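Local structure of leucine aminopeptidase A1, chloroplastic (Solanum lycopersicum, 5D8N) at residues Ala82-Glu87 with Gln95-Arg100; Lys238-Tyr243 with Ile247-Leu252; Asp394-Ala399 with Leu485-Phe490. The protein removes unsubstituted N-terminal amino acids, preferably leucine, from peptides as a magnesium-dependent M17 aminopeptidase active as a homohexamer, and helps regulate wound signalling and insect defence. The protein carries 1 engineered substitution. All coordinates share one frame; numbering follows the deposited sequence.

Contact 1 of 3, residues Ala82-Glu87 with Gln95-Arg100; sequences AASSEE and QSVNLR. With EDO (1,2-ethanediol), chain M.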
ATOM      1  N   ALA A  82      22.919 -23.614  46.797  1.00 30.75           N
ATOM      2  CA  ALA A  82      24.059 -23.083  46.068  1.00 35.54           C
ATOM      3  C   ALA A  82      23.707 -22.869  44.589  1.00 34.79           C
ATOM      4  O   ALA A  82      23.912 -21.800  44.026  1.00 34.76           O
ATOM      5  CB  ALA A  82      25.242 -24.026  46.228  1.00 38.62           C
ATOM      6  N   ALA A  83      23.050 -23.850  43.994  1.00 32.62           N
ATOM      7  CA  ALA A  83      22.657 -23.732  42.613  1.00 32.54           C
ATOM      8  C   ALA A  83      21.674 -22.569  42.488  1.00 35.05           C
ATOM      9  O   ALA A  83      21.741 -21.787  41.542  1.00 33.46           O
ATOM     10  CB  ALA A  83      22.017 -25.039  42.144  1.00 31.57           C
ATOM     11  N   SER A  84      20.738 -22.476  43.426  1.00 32.07           N
ATOM     12  CA  SER A  84      19.714 -21.432  43.365  1.00 31.92           C
ATOM     13  C   SER A  84      20.289 -20.016  43.433  1.00 31.38           C
ATOM     14  O   SER A  84      19.834 -19.116  42.719  1.00 32.59           O
ATOM     15  CB  SER A  84      18.712 -21.612  44.511  1.00 33.01           C
ATOM     16  OG  SER A  84      17.952 -22.781  44.302  1.00 37.56           O
ATOM     17  N   SER A  85      21.233 -19.778  44.337  1.00 31.75           N
ATOM     18  CA  SER A  85      21.840 -18.446  44.388  1.00 33.32           C
ATOM     19  C   SER A  85      22.730 -18.206  43.167  1.00 30.14           C
ATOM     20  O   SER A  85      22.667 -17.146  42.563  1.00 29.70           O
ATOM     21  CB  SER A  85      22.627 -18.201  45.680  1.00 34.93           C
ATOM     22  OG  SER A  85      23.675 -19.133  45.796  1.00 39.86           O
ATOM     23  N   GLU A  86      23.432 -19.226  42.694  1.00 30.39           N
ATOM     24  CA  GLU A  86      24.320 -19.046  41.529  1.00 29.35           C
ATOM     25  C   GLU A  86      23.484 -18.647  40.309  1.00 30.25           C
ATOM     26  O   GLU A  86      23.919 -17.865  39.450  1.00 25.83           O
ATOM     27  CB  GLU A  86      25.101 -20.326  41.232  1.00 29.02           C
ATOM     28  CG  GLU A  86      26.258 -20.592  42.189  1.00 31.79           C
ATOM     29  CD  GLU A  86      26.738 -22.030  42.164  1.00 32.85           C
ATOM     30  OE1 GLU A  86      26.487 -22.764  41.171  1.00 34.05           O
ATOM     31  OE2 GLU A  86      27.430 -22.409  43.123  1.00 34.01           O
ATOM     32  N   GLU A  87      22.302 -19.255  40.213  1.00 29.34           N
ATOM     33  CA  GLU A  87      21.466 -19.059  39.047  1.00 28.11           C
ATOM     34  C   GLU A  87      20.453 -17.944  39.294  1.00 27.12           C
ATOM     35  O   GLU A  87      19.553 -17.742  38.487  1.00 29.86           O
ATOM     36  CB  GLU A  87      20.794 -20.367  38.633  1.00 29.83           C
ATOM     37  CG  GLU A  87      21.811 -21.443  38.266  1.00 30.74           C
ATOM     38  CD  GLU A  87      21.212 -22.817  38.041  1.00 31.91           C
ATOM     39  OE1 GLU A  87      20.060 -22.885  37.552  1.00 33.16           O
ATOM     40  OE2 GLU A  87      21.915 -23.829  38.331  1.00 33.13           O
ATOM     41  N   GLN A  95      10.561 -18.038  36.799  1.00 36.97           N
ATOM     42  CA  GLN A  95      11.924 -18.482  37.055  1.00 32.54           C
ATOM     43  C   GLN A  95      11.872 -19.977  37.306  1.00 31.82           C
ATOM     44  O   GLN A  95      10.899 -20.503  37.834  1.00 30.96           O
ATOM     45  CB  GLN A  95      12.499 -17.774  38.284  1.00 32.57           C
ATOM     46  CG  GLN A  95      12.901 -16.324  38.033  1.00 32.09           C
ATOM     47  CD  GLN A  95      13.670 -15.740  39.199  1.00 34.90           C
ATOM     48  OE1 GLN A  95      13.546 -16.202  40.334  1.00 37.30           O
ATOM     49  NE2 GLN A  95      14.470 -14.722  38.935  1.00 36.92           N
ATOM     50  N   SER A  96      12.985 -20.650  37.070  1.00 31.03           N
ATOM     51  CA  SER A  96      13.110 -22.038  37.475  1.00 30.13           C
ATOM     52  C   SER A  96      14.563 -22.434  37.642  1.00 30.89           C
ATOM     53  O   SER A  96      15.463 -21.782  37.095  1.00 28.67           O
ATOM     54  CB  SER A  96      12.418 -22.943  36.468  1.00 33.53           C
ATOM     55  OG  SER A  96      13.225 -23.106  35.324  1.00 35.35           O
ATOM     56  N   VAL A  97      14.778 -23.429  38.500  0.59 29.13           N
ATOM     57  CA  VAL A  97      16.072 -24.095  38.643  0.59 31.36           C
ATOM     58  C   VAL A  97      15.841 -25.588  38.470  0.59 29.41           C
ATOM     59  O   VAL A  97      14.823 -26.094  38.946  0.59 26.68           O
ATOM     60  CB  VAL A  97      16.659 -23.899  40.058  0.59 34.12           C
ATOM     61  CG1 VAL A  97      17.836 -24.837  40.284  0.59 40.05           C
ATOM     62  CG2 VAL A  97      17.116 -22.465  40.244  0.59 33.83           C
ATOM     63  N   ASN A  98      16.760 -26.259  37.775  0.59 28.97           N
ATOM     64  CA  ASN A  98      16.659 -27.687  37.480  0.59 33.26           C
ATOM     65  C   ASN A  98      17.944 -28.343  37.966  0.59 36.45           C
ATOM     66  O   ASN A  98      19.038 -28.006  37.500  0.59 38.47           O
ATOM     67  CB  ASN A  98      16.462 -27.934  35.971  0.59 34.84           C
ATOM     68  CG  ASN A  98      16.071 -29.373  35.642  0.59 38.86           C
ATOM     69  OD1 ASN A  98      16.827 -30.319  35.882  0.59 35.62           O
ATOM     70  ND2 ASN A  98      14.890 -29.540  35.045  0.59 41.19           N
ATOM     71  N   LEU A  99      17.816 -29.250  38.929  1.00 33.98           N
ATOM     72  CA  LEU A  99      18.965 -29.921  39.502  1.00 30.98           C
ATOM     73  C   LEU A  99      18.851 -31.441  39.433  1.00 33.01           C
ATOM     74  O   LEU A  99      17.953 -32.038  40.024  1.00 31.69           O
ATOM     75  CB  LEU A  99      19.132 -29.454  40.933  1.00 33.26           C
ATOM     76  CG  LEU A  99      20.398 -29.953  41.623  1.00 35.83           C
ATOM     77  CD1 LEU A  99      21.662 -29.349  41.019  1.00 33.47           C
ATOM     78  CD2 LEU A  99      20.298 -29.631  43.100  1.00 37.91           C
ATOM     79  N   ARG A 100      19.772 -32.054  38.694  1.00 31.39           N
ATOM     80  CA  ARG A 100      19.898 -33.509  38.580  1.00 29.77           C
ATOM     81  C   ARG A 100      20.983 -34.033  39.504  1.00 30.63           C
ATOM     82  O   ARG A 100      22.077 -33.474  39.553  1.00 33.61           O
ATOM     83  CB  ARG A 100      20.274 -33.893  37.149  1.00 31.73           C
ATOM     84  CG  ARG A 100      20.461 -35.396  36.951  1.00 33.44           C
ATOM     85  CD  ARG A 100      19.158 -36.153  37.148  1.00 35.07           C
ATOM     86  NE  ARG A 100      19.178 -37.488  36.575  1.00 32.58           N
ATOM     87  CZ  ARG A 100      19.553 -38.584  37.224  1.00 34.44           C
ATOM     88  NH1 ARG A 100      20.050 -38.536  38.457  1.00 36.32           N
ATOM     89  NH2 ARG A 100      19.564 -39.735  36.575  1.00 34.72           N
TER
HETATM   90  C1  EDO M 604      19.226 -20.667  34.100  1.00 66.33           C
HETATM   91  O1  EDO M 604      17.861 -20.328  34.360  1.00 68.96           O
HETATM   92  C2  EDO M 604      20.132 -20.017  35.141  1.00 64.15           C
HETATM   93  O2  EDO M 604      19.816 -18.634  35.390  1.00 58.24           O
HETATM   94  O   HOH W   1      18.841 -24.942  36.358  1.00 28.40           O
HETATM   95  O   HOH W   2      21.332 -26.475  38.478  1.00 32.60           O
HETATM   96  O   HOH W   3      18.049 -21.273  37.086  1.00 46.89           O
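Glu87 lays its side chain obliquely across Val97, its OE1 4.0 Å from Val97 CG2. Val97 is modelled in two conformers, so its contacts, including the 4.2 Å from CG2 to Ser84 OG, are tentative. Farther along, Ala83 CB and Leu99 CD1 meet loosely at 4.5 Å. With CG beside the backbone N (chi1 -61°) and an extended chain beyond, Glu87 carries its carboxylate from the helix end to the strand, where three waters do the bridging. Glu87 OE1 receives one water at 2.7 Å, which in turn accepts from Asn98 N, and a second at 2.6 Å, which also donates to Ser96 O. The third water donates to Glu87 OE2 at 2.7 Å and to Asn98 O at 2.9 Å. Strand 96-101 is, within this chain, an outermost strand of the mixed sheet in the N-terminal domain: Gln95, Val97 and Leu99 bond to strand 104-112, while Ser96 O and the N and O of Asn98 bond to these waters. A 1,2-ethanediol molecule, probably from the crystallisation liquor, donates through O2 to Glu87 O. Beyond the waters, Glu87 OE2 forms a salt bridge with Arg105 of the second subunit. An alanine in place of Glu87 would probably leave the three waters without their anchor on the helix side and that arginine without this carboxylate mate. Ser84 OG is held by Leu80 O within helix 79-86.

Contact 2 of 3, residues Lys238-Tyr243 with Ile247-Leu252; sequences KIASTY and ISVNIL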
ATOM      1  N   LYS A 238     -19.233 -38.456  16.920  0.52 23.32           N
ATOM      2  CA  LYS A 238     -18.383 -39.295  17.748  0.52 23.49           C
ATOM      3  C   LYS A 238     -18.609 -38.952  19.214  0.52 23.24           C
ATOM      4  O   LYS A 238     -18.647 -39.833  20.077  0.52 23.06           O
ATOM      5  CB  LYS A 238     -16.915 -39.074  17.372  0.52 24.91           C
ATOM      6  CG  LYS A 238     -15.894 -39.839  18.198  0.52 28.77           C
ATOM      7  CD  LYS A 238     -14.469 -39.488  17.776  0.52 31.04           C
ATOM      8  CE  LYS A 238     -13.435 -39.888  18.818  0.52 31.39           C
ATOM      9  NZ  LYS A 238     -12.071 -39.716  18.241  0.52 34.13           N
ATOM     10  N   ILE A 239     -18.752 -37.664  19.505  1.00 22.52           N
ATOM     11  CA  ILE A 239     -19.031 -37.248  20.872  1.00 23.05           C
ATOM     12  C   ILE A 239     -20.374 -37.842  21.281  1.00 23.61           C
ATOM     13  O   ILE A 239     -20.504 -38.378  22.363  1.00 24.72           O
ATOM     14  CB  ILE A 239     -19.063 -35.719  21.009  1.00 25.87           C
ATOM     15  CG1 ILE A 239     -17.638 -35.150  20.840  1.00 24.31           C
ATOM     16  CG2 ILE A 239     -19.637 -35.319  22.361  1.00 26.44           C
ATOM     17  CD1 ILE A 239     -17.618 -33.663  20.594  1.00 28.14           C
ATOM     18  N   ALA A 240     -21.378 -37.738  20.427  1.00 22.91           N
ATOM     19  CA  ALA A 240     -22.716 -38.210  20.793  1.00 25.28           C
ATOM     20  C   ALA A 240     -22.702 -39.727  20.979  1.00 26.37           C
ATOM     21  O   ALA A 240     -23.356 -40.242  21.868  1.00 27.71           O
ATOM     22  CB  ALA A 240     -23.733 -37.841  19.716  1.00 22.33           C
ATOM     23  N   SER A 241     -21.939 -40.413  20.139  1.00 25.00           N
ATOM     24  CA  SER A 241     -21.844 -41.854  20.194  1.00 27.87           C
ATOM     25  C   SER A 241     -21.186 -42.304  21.491  1.00 28.56           C
ATOM     26  O   SER A 241     -21.661 -43.233  22.143  1.00 27.06           O
ATOM     27  CB  SER A 241     -21.047 -42.366  18.997  1.00 29.47           C
ATOM     28  OG  SER A 241     -20.864 -43.757  19.161  1.00 37.05           O
ATOM     29  N   THR A 242     -20.158 -41.572  21.917  1.00 27.10           N
ATOM     30  CA  THR A 242     -19.437 -41.894  23.138  1.00 25.93           C
ATOM     31  C   THR A 242     -20.354 -41.711  24.343  1.00 28.01           C
ATOM     32  O   THR A 242     -20.181 -42.383  25.352  1.00 25.05           O
ATOM     33  CB  THR A 242     -18.173 -41.030  23.295  1.00 27.48           C
ATOM     34  OG1 THR A 242     -17.328 -41.223  22.158  1.00 28.91           O
ATOM     35  CG2 THR A 242     -17.385 -41.409  24.520  1.00 28.19           C
ATOM     36  N   TYR A 243     -21.210 -40.695  24.304  1.00 28.05           N
ATOM     37  CA  TYR A 243     -21.985 -40.326  25.485  1.00 27.41           C
ATOM     38  C   TYR A 243     -23.487 -40.407  25.183  1.00 24.99           C
ATOM     39  O   TYR A 243     -24.255 -39.512  25.547  1.00 21.76           O
ATOM     40  CB  TYR A 243     -21.582 -38.928  25.984  1.00 27.50           C
ATOM     41  CG  TYR A 243     -20.096 -38.748  26.253  1.00 26.46           C
ATOM     42  CD1 TYR A 243     -19.503 -39.281  27.399  1.00 28.79           C
ATOM     43  CD2 TYR A 243     -19.304 -38.008  25.397  1.00 26.47           C
ATOM     44  CE1 TYR A 243     -18.140 -39.174  27.626  1.00 26.29           C
ATOM     45  CE2 TYR A 243     -17.941 -37.893  25.605  1.00 27.17           C
ATOM     46  CZ  TYR A 243     -17.366 -38.507  26.705  1.00 27.15           C
ATOM     47  OH  TYR A 243     -16.009 -38.433  26.894  1.00 30.54           O
ATOM     48  N   ILE A 247     -26.057 -37.334  25.383  1.00 25.00           N
ATOM     49  CA  ILE A 247     -25.926 -36.450  24.240  1.00 24.51           C
ATOM     50  C   ILE A 247     -26.563 -37.071  23.001  1.00 24.06           C
ATOM     51  O   ILE A 247     -26.195 -38.157  22.577  1.00 23.30           O
ATOM     52  CB  ILE A 247     -24.448 -36.079  23.977  1.00 23.36           C
ATOM     53  CG1 ILE A 247     -23.879 -35.276  25.153  1.00 21.44           C
ATOM     54  CG2 ILE A 247     -24.338 -35.288  22.685  1.00 24.52           C
ATOM     55  CD1 ILE A 247     -22.382 -35.004  25.063  1.00 22.80           C
ATOM     56  N   SER A 248     -27.467 -36.319  22.378  1.00 23.47           N
ATOM     57  CA  SER A 248     -28.018 -36.665  21.090  1.00 25.20           C
ATOM     58  C   SER A 248     -27.451 -35.741  20.018  1.00 25.51           C
ATOM     59  O   SER A 248     -26.967 -34.635  20.305  1.00 22.65           O
ATOM     60  CB  SER A 248     -29.544 -36.532  21.113  1.00 27.50           C
ATOM     61  OG  SER A 248     -29.921 -35.184  21.344  1.00 31.84           O
ATOM     62  N   VAL A 249     -27.572 -36.171  18.766  1.00 25.73           N
ATOM     63  CA  VAL A 249     -27.023 -35.396  17.658  1.00 27.62           C
ATOM     64  C   VAL A 249     -28.008 -35.371  16.504  1.00 28.84           C
ATOM     65  O   VAL A 249     -28.718 -36.347  16.263  1.00 29.09           O
ATOM     66  CB  VAL A 249     -25.673 -35.951  17.172  1.00 26.58           C
ATOM     67  CG1 VAL A 249     -25.824 -37.384  16.655  1.00 29.32           C
ATOM     68  CG2 VAL A 249     -25.110 -35.063  16.083  1.00 25.91           C
ATOM     69  N   ASN A 250     -28.075 -34.218  15.846  1.00 25.45           N
ATOM     70  CA  ASN A 250     -28.770 -34.067  14.582  1.00 25.69           C
ATOM     71  C   ASN A 250     -27.915 -33.207  13.647  1.00 23.56           C
ATOM     72  O   ASN A 250     -27.532 -32.086  13.996  1.00 21.14           O
ATOM     73  CB  ASN A 250     -30.143 -33.420  14.830  1.00 31.97           C
ATOM     74  CG  ASN A 250     -31.086 -33.514  13.641  1.00 36.17           C
ATOM     75  OD1 ASN A 250     -30.935 -34.353  12.751  1.00 40.89           O
ATOM     76  ND2 ASN A 250     -32.056 -32.612  13.606  1.00 39.53           N
ATOM     77  N   ILE A 251     -27.507 -33.808  12.533  1.00 21.80           N
ATOM     78  CA  ILE A 251     -26.718 -33.147  11.522  1.00 23.45           C
ATOM     79  C   ILE A 251     -27.645 -32.792  10.373  1.00 23.47           C
ATOM     80  O   ILE A 251     -28.274 -33.678   9.796  1.00 23.83           O
ATOM     81  CB  ILE A 251     -25.604 -34.066  10.989  1.00 27.29           C
ATOM     82  CG1 ILE A 251     -24.711 -34.550  12.131  1.00 29.15           C
ATOM     83  CG2 ILE A 251     -24.759 -33.340   9.951  1.00 28.39           C
ATOM     84  CD1 ILE A 251     -24.129 -33.447  12.987  1.00 30.14           C
ATOM     85  N   LEU A 252     -27.808 -31.501  10.099  1.00 23.01           N
ATOM     86  CA  LEU A 252     -28.632 -31.072   8.960  1.00 24.28           C
ATOM     87  C   LEU A 252     -27.757 -30.816   7.738  1.00 25.87           C
ATOM     88  O   LEU A 252     -26.780 -30.063   7.822  1.00 23.72           O
ATOM     89  CB  LEU A 252     -29.430 -29.819   9.317  1.00 24.79           C
ATOM     90  CG  LEU A 252     -30.161 -29.791  10.665  1.00 27.75           C
ATOM     91  CD1 LEU A 252     -30.999 -28.535  10.744  1.00 29.03           C
ATOM     92  CD2 LEU A 252     -31.106 -30.966  10.750  1.00 34.10           C
TER
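Ile247, the first residue of strand 247-252, fits its side chain against the last turn of helix 229-242 and the residue that follows it. At its base, Ile247 CB lies 3.8 Å from Tyr243 O. The two branches then part. CG2 of Ile247, anti to the backbone N, comes up against the helix backbone, 3.8 Å from Ala240 CA, with Ala240 CB only slightly farther off. CG1, anti to the carbonyl carbon (chi1 -64°), carries the chain the other way, and the terminal CD1 of Ile247 settles between two neighbours: Ile239 CG2 at 3.9 Å and Tyr243 CB at 4.1 Å. CD1 approaches the Tyr243 ring obliquely. Two residues on, Val249 meets the same Ala240 methyl, whose CB is 3.7 Å from Val249 CB and as near to its CG1.

The short axes of helix and strand run 7.0 Å apart at their closest and roughly antiparallel, at 146°, the chain reversing through a three-residue connection. The helix-turn-strand unit lies at one edge of the mixed sheet in the catalytic domain, where strand 247-252, outermost within this chain, pairs with strand 278-284. The turn is pinned by Ile247 N donating to Tyr243 O at 2.8 Å. On the helix side, Thr242 places CG2 over the centre of the Tyr243 ring, 3.6 Å above its plane, while Tyr243 OH bonds to Glu341 and Lys337 of helix 327-342. The side chains that cross between helix and strand are thus wholly aliphatic apart from the tyrosine, whose hydroxyl is directed to other partners, so the contact depends on apolar burial and shape, with one backbone bond closing the turn between them.

Contact 3 of 3, residues Asp394-Ala399 with Leu485-Phe490; sequences DALIYA and LFLKQF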
ATOM      1  N   ASP A 394     -27.833 -17.216  11.065  1.00 19.01           N
ATOM      2  CA  ASP A 394     -28.718 -18.362  11.000  1.00 19.24           C
ATOM      3  C   ASP A 394     -28.560 -19.353  12.163  1.00 20.73           C
ATOM      4  O   ASP A 394     -29.550 -19.937  12.637  1.00 18.79           O
ATOM      5  CB  ASP A 394     -28.574 -19.057   9.648  1.00 19.70           C
ATOM      6  CG  ASP A 394     -29.302 -18.289   8.526  1.00 22.01           C
ATOM      7  OD1 ASP A 394     -30.429 -17.803   8.816  1.00 20.54           O
ATOM      8  OD2 ASP A 394     -28.787 -18.244   7.373  1.00 19.70           O
ATOM      9  N   ALA A 395     -27.336 -19.521  12.655  1.00 18.85           N
ATOM     10  CA  ALA A 395     -27.134 -20.374  13.834  1.00 18.44           C
ATOM     11  C   ALA A 395     -27.796 -19.803  15.080  1.00 18.94           C
ATOM     12  O   ALA A 395     -28.333 -20.528  15.895  1.00 20.28           O
ATOM     13  CB  ALA A 395     -25.656 -20.565  14.100  1.00 19.18           C
ATOM     14  N   LEU A 396     -27.766 -18.485  15.222  1.00 17.91           N
ATOM     15  CA  LEU A 396     -28.369 -17.852  16.368  1.00 17.42           C
ATOM     16  C   LEU A 396     -29.890 -17.930  16.318  1.00 18.18           C
ATOM     17  O   LEU A 396     -30.549 -18.118  17.339  1.00 19.19           O
ATOM     18  CB  LEU A 396     -27.860 -16.414  16.485  1.00 16.31           C
ATOM     19  CG  LEU A 396     -26.421 -16.231  16.957  1.00 17.09           C
ATOM     20  CD1 LEU A 396     -25.967 -14.780  16.754  1.00 18.11           C
ATOM     21  CD2 LEU A 396     -26.233 -16.559  18.430  1.00 18.09           C
ATOM     22  N   ILE A 397     -30.453 -17.742  15.135  1.00 18.51           N
ATOM     23  CA  ILE A 397     -31.895 -17.870  14.955  1.00 18.76           C
ATOM     24  C   ILE A 397     -32.280 -19.294  15.316  1.00 19.85           C
ATOM     25  O   ILE A 397     -33.228 -19.495  16.053  1.00 20.32           O
ATOM     26  CB  ILE A 397     -32.298 -17.559  13.505  1.00 19.29           C
ATOM     27  CG1 ILE A 397     -32.134 -16.059  13.238  1.00 19.55           C
ATOM     28  CG2 ILE A 397     -33.743 -17.946  13.238  1.00 21.32           C
ATOM     29  CD1 ILE A 397     -31.985 -15.696  11.764  1.00 20.49           C
ATOM     30  N   TYR A 398     -31.505 -20.277  14.859  1.00 19.05           N
ATOM     31  CA  TYR A 398     -31.787 -21.669  15.174  1.00 20.65           C
ATOM     32  C   TYR A 398     -31.725 -21.920  16.671  1.00 22.51           C
ATOM     33  O   TYR A 398     -32.590 -22.568  17.256  1.00 21.59           O
ATOM     34  CB  TYR A 398     -30.762 -22.566  14.485  1.00 21.52           C
ATOM     35  CG  TYR A 398     -31.023 -24.043  14.637  1.00 24.07           C
ATOM     36  CD1 TYR A 398     -30.495 -24.754  15.686  1.00 22.40           C
ATOM     37  CD2 TYR A 398     -31.831 -24.718  13.739  1.00 26.82           C
ATOM     38  CE1 TYR A 398     -30.759 -26.100  15.842  1.00 21.93           C
ATOM     39  CE2 TYR A 398     -32.048 -26.088  13.843  1.00 25.84           C
ATOM     40  CZ  TYR A 398     -31.533 -26.762  14.921  1.00 24.74           C
ATOM     41  OH  TYR A 398     -31.691 -28.128  14.997  1.00 24.46           O
ATOM     42  N   ALA A 399     -30.705 -21.366  17.322  1.00 22.69           N
ATOM     43  CA  ALA A 399     -30.602 -21.509  18.767  1.00 22.32           C
ATOM     44  C   ALA A 399     -31.846 -20.946  19.453  1.00 22.04           C
ATOM     45  O   ALA A 399     -32.379 -21.547  20.405  1.00 23.77           O
ATOM     46  CB  ALA A 399     -29.337 -20.831  19.295  1.00 22.01           C
ATOM     47  N   LEU A 485     -23.262  -5.775  17.175  1.00 19.39           N
ATOM     48  CA  LEU A 485     -24.563  -5.191  16.894  1.00 19.51           C
ATOM     49  C   LEU A 485     -25.224  -5.877  15.702  1.00 18.72           C
ATOM     50  O   LEU A 485     -26.430  -6.149  15.719  1.00 18.75           O
ATOM     51  CB  LEU A 485     -24.438  -3.701  16.602  1.00 19.96           C
ATOM     52  CG  LEU A 485     -24.012  -2.791  17.754  1.00 21.21           C
ATOM     53  CD1 LEU A 485     -23.765  -1.385  17.245  1.00 24.71           C
ATOM     54  CD2 LEU A 485     -25.062  -2.743  18.833  1.00 20.65           C
ATOM     55  N   PHE A 486     -24.409  -6.332  14.755  1.00 17.86           N
ATOM     56  CA  PHE A 486     -24.908  -7.127  13.645  1.00 17.49           C
ATOM     57  C   PHE A 486     -25.561  -8.416  14.131  1.00 17.87           C
ATOM     58  O   PHE A 486     -26.692  -8.736  13.767  1.00 16.33           O
ATOM     59  CB  PHE A 486     -23.813  -7.393  12.626  1.00 17.59           C
ATOM     60  CG  PHE A 486     -24.220  -8.300  11.520  1.00 17.80           C
ATOM     61  CD1 PHE A 486     -24.115  -9.683  11.648  1.00 18.63           C
ATOM     62  CD2 PHE A 486     -24.647  -7.777  10.316  1.00 19.05           C
ATOM     63  CE1 PHE A 486     -24.461 -10.519  10.588  1.00 18.96           C
ATOM     64  CE2 PHE A 486     -25.011  -8.605   9.261  1.00 18.68           C
ATOM     65  CZ  PHE A 486     -25.032  -9.973   9.443  1.00 18.99           C
ATOM     66  N   LEU A 487     -24.844  -9.145  14.974  1.00 18.83           N
ATOM     67  CA  LEU A 487     -25.314 -10.422  15.454  1.00 18.60           C
ATOM     68  C   LEU A 487     -26.593 -10.289  16.271  1.00 18.84           C
ATOM     69  O   LEU A 487     -27.458 -11.150  16.207  1.00 17.97           O
ATOM     70  CB  LEU A 487     -24.250 -11.123  16.277  1.00 17.66           C
ATOM     71  CG  LEU A 487     -23.004 -11.545  15.513  1.00 21.66           C
ATOM     72  CD1 LEU A 487     -21.963 -12.104  16.489  1.00 23.03           C
ATOM     73  CD2 LEU A 487     -23.345 -12.574  14.446  1.00 22.48           C
ATOM     74  N   LYS A 488     -26.711  -9.196  17.003  1.00 19.59           N
ATOM     75  CA  LYS A 488     -27.889  -8.912  17.805  1.00 20.86           C
ATOM     76  C   LYS A 488     -29.174  -8.882  16.980  1.00 22.85           C
ATOM     77  O   LYS A 488     -30.247  -9.114  17.520  1.00 23.18           O
ATOM     78  CB  LYS A 488     -27.713  -7.559  18.488  1.00 22.96           C
ATOM     79  CG  LYS A 488     -28.814  -7.162  19.463  1.00 25.78           C
ATOM     80  CD  LYS A 488     -28.424  -5.893  20.205  1.00 30.19           C
ATOM     81  CE  LYS A 488     -29.511  -5.351  21.121  1.00 36.22           C
ATOM     82  NZ  LYS A 488     -30.372  -4.430  20.333  1.00 50.54           N
ATOM     83  N   GLN A 489     -29.079  -8.554  15.697  1.00 22.25           N
ATOM     84  CA  GLN A 489     -30.239  -8.474  14.831  1.00 23.62           C
ATOM     85  C   GLN A 489     -30.875  -9.850  14.669  1.00 22.12           C
ATOM     86  O   GLN A 489     -31.944  -9.976  14.082  1.00 23.32           O
ATOM     87  CB  GLN A 489     -29.847  -7.939  13.448  1.00 25.10           C
ATOM     88  CG  GLN A 489     -29.455  -6.466  13.422  1.00 27.03           C
ATOM     89  CD  GLN A 489     -30.650  -5.553  13.527  1.00 30.28           C
ATOM     90  OE1 GLN A 489     -31.700  -5.794  12.922  1.00 34.86           O
ATOM     91  NE2 GLN A 489     -30.540  -4.567  14.386  1.00 32.23           N
ATOM     92  N   PHE A 490     -30.160 -10.893  15.056  1.00 20.20           N
ATOM     93  CA  PHE A 490     -30.609 -12.249  14.790  1.00 21.22           C
ATOM     94  C   PHE A 490     -30.911 -13.026  16.059  1.00 22.15           C
ATOM     95  O   PHE A 490     -31.039 -14.264  16.049  1.00 23.65           O
ATOM     96  CB  PHE A 490     -29.570 -12.946  13.916  1.00 21.57           C
ATOM     97  CG  PHE A 490     -29.291 -12.199  12.656  1.00 20.89           C
ATOM     98  CD1 PHE A 490     -30.193 -12.237  11.598  1.00 20.14           C
ATOM     99  CD2 PHE A 490     -28.223 -11.326  12.586  1.00 20.02           C
ATOM    100  CE1 PHE A 490     -30.026 -11.410  10.510  1.00 21.09           C
ATOM    101  CE2 PHE A 490     -28.008 -10.560  11.452  1.00 19.93           C
ATOM    102  CZ  PHE A 490     -28.936 -10.562  10.430  1.00 20.28           C
TER
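Leu396 and Leu487 provide the aliphatic part of this contact. They cross at about a right angle, and the CD1 methyl of Leu396 is the group that touches, 4.1 Å from Leu487 CB and equally near to CD2 of the same leucine. A second apolar pair lies beside it: Ile397 CD1 meets Phe490 CD1 at 3.9 Å, coming to the ring obliquely.

Contacts of side chains with backbone oxygens make up another group. Phe490 O is set against helix 388-401, 3.5 Å from Ile397 CG1 and 3.9 Å from Leu396 CB, so that the carbonyl is covered by carbon from two successive residues. Ile397 brings CG1 there because that branch is anti to its carbonyl carbon (chi1 -71°). Leu396 CD1 likewise approaches Leu487 O, at 4.0 Å, but that oxygen already accepts the hydrogen bond from Phe490 N at 2.9 Å. This i to i-3 bond probably helps to hold Phe490 with its carbonyl against helix 388-401.

Within 485-490 the ring of Phe490 is packed from its own segment. Phe490 CE2 lies over one face of the Phe486 ring, 3.6 Å above its plane and offset toward the rim, while Gln489 CB covers a face of the Phe490 ring.

The two segments are joined here by apolar packing in the catalytic domain, close to the active site: Leu487 also touches Arg389, a predicted active-site residue at the start of helix 388-401. Trp497 of strand 496-501 packs on both leucines, so helices 388-401 and 479-488 lie together against that strand of the central sheet, and Phe490 is further bordered by Ala393 of helix 388-401 and by Met470 of strand 470-471.

In the fold
Contacts 2 and 3 belong to the catalytic domain, their centres about 24 Å apart, and they touch where Leu252 CD1 packs on Tyr398 CE2 at 4.1 Å. Tyr398 also sets its ring edge-to-face with Phe279 and His281 of strand 278-284, the partner of strand 247-252, so helix 388-401 reaches the sheet edge that contact 2 helps to build. Contact 3 is near the catalytic centre: the Leu487 side chain is about 8 Å from that of Lys300, a magnesium ligand. Contact 1 lies in the N-terminal domain, its centre about 50 Å from that of contact 2 and about 55 Å from that of contact 3, and faces a second subunit of the hexamer.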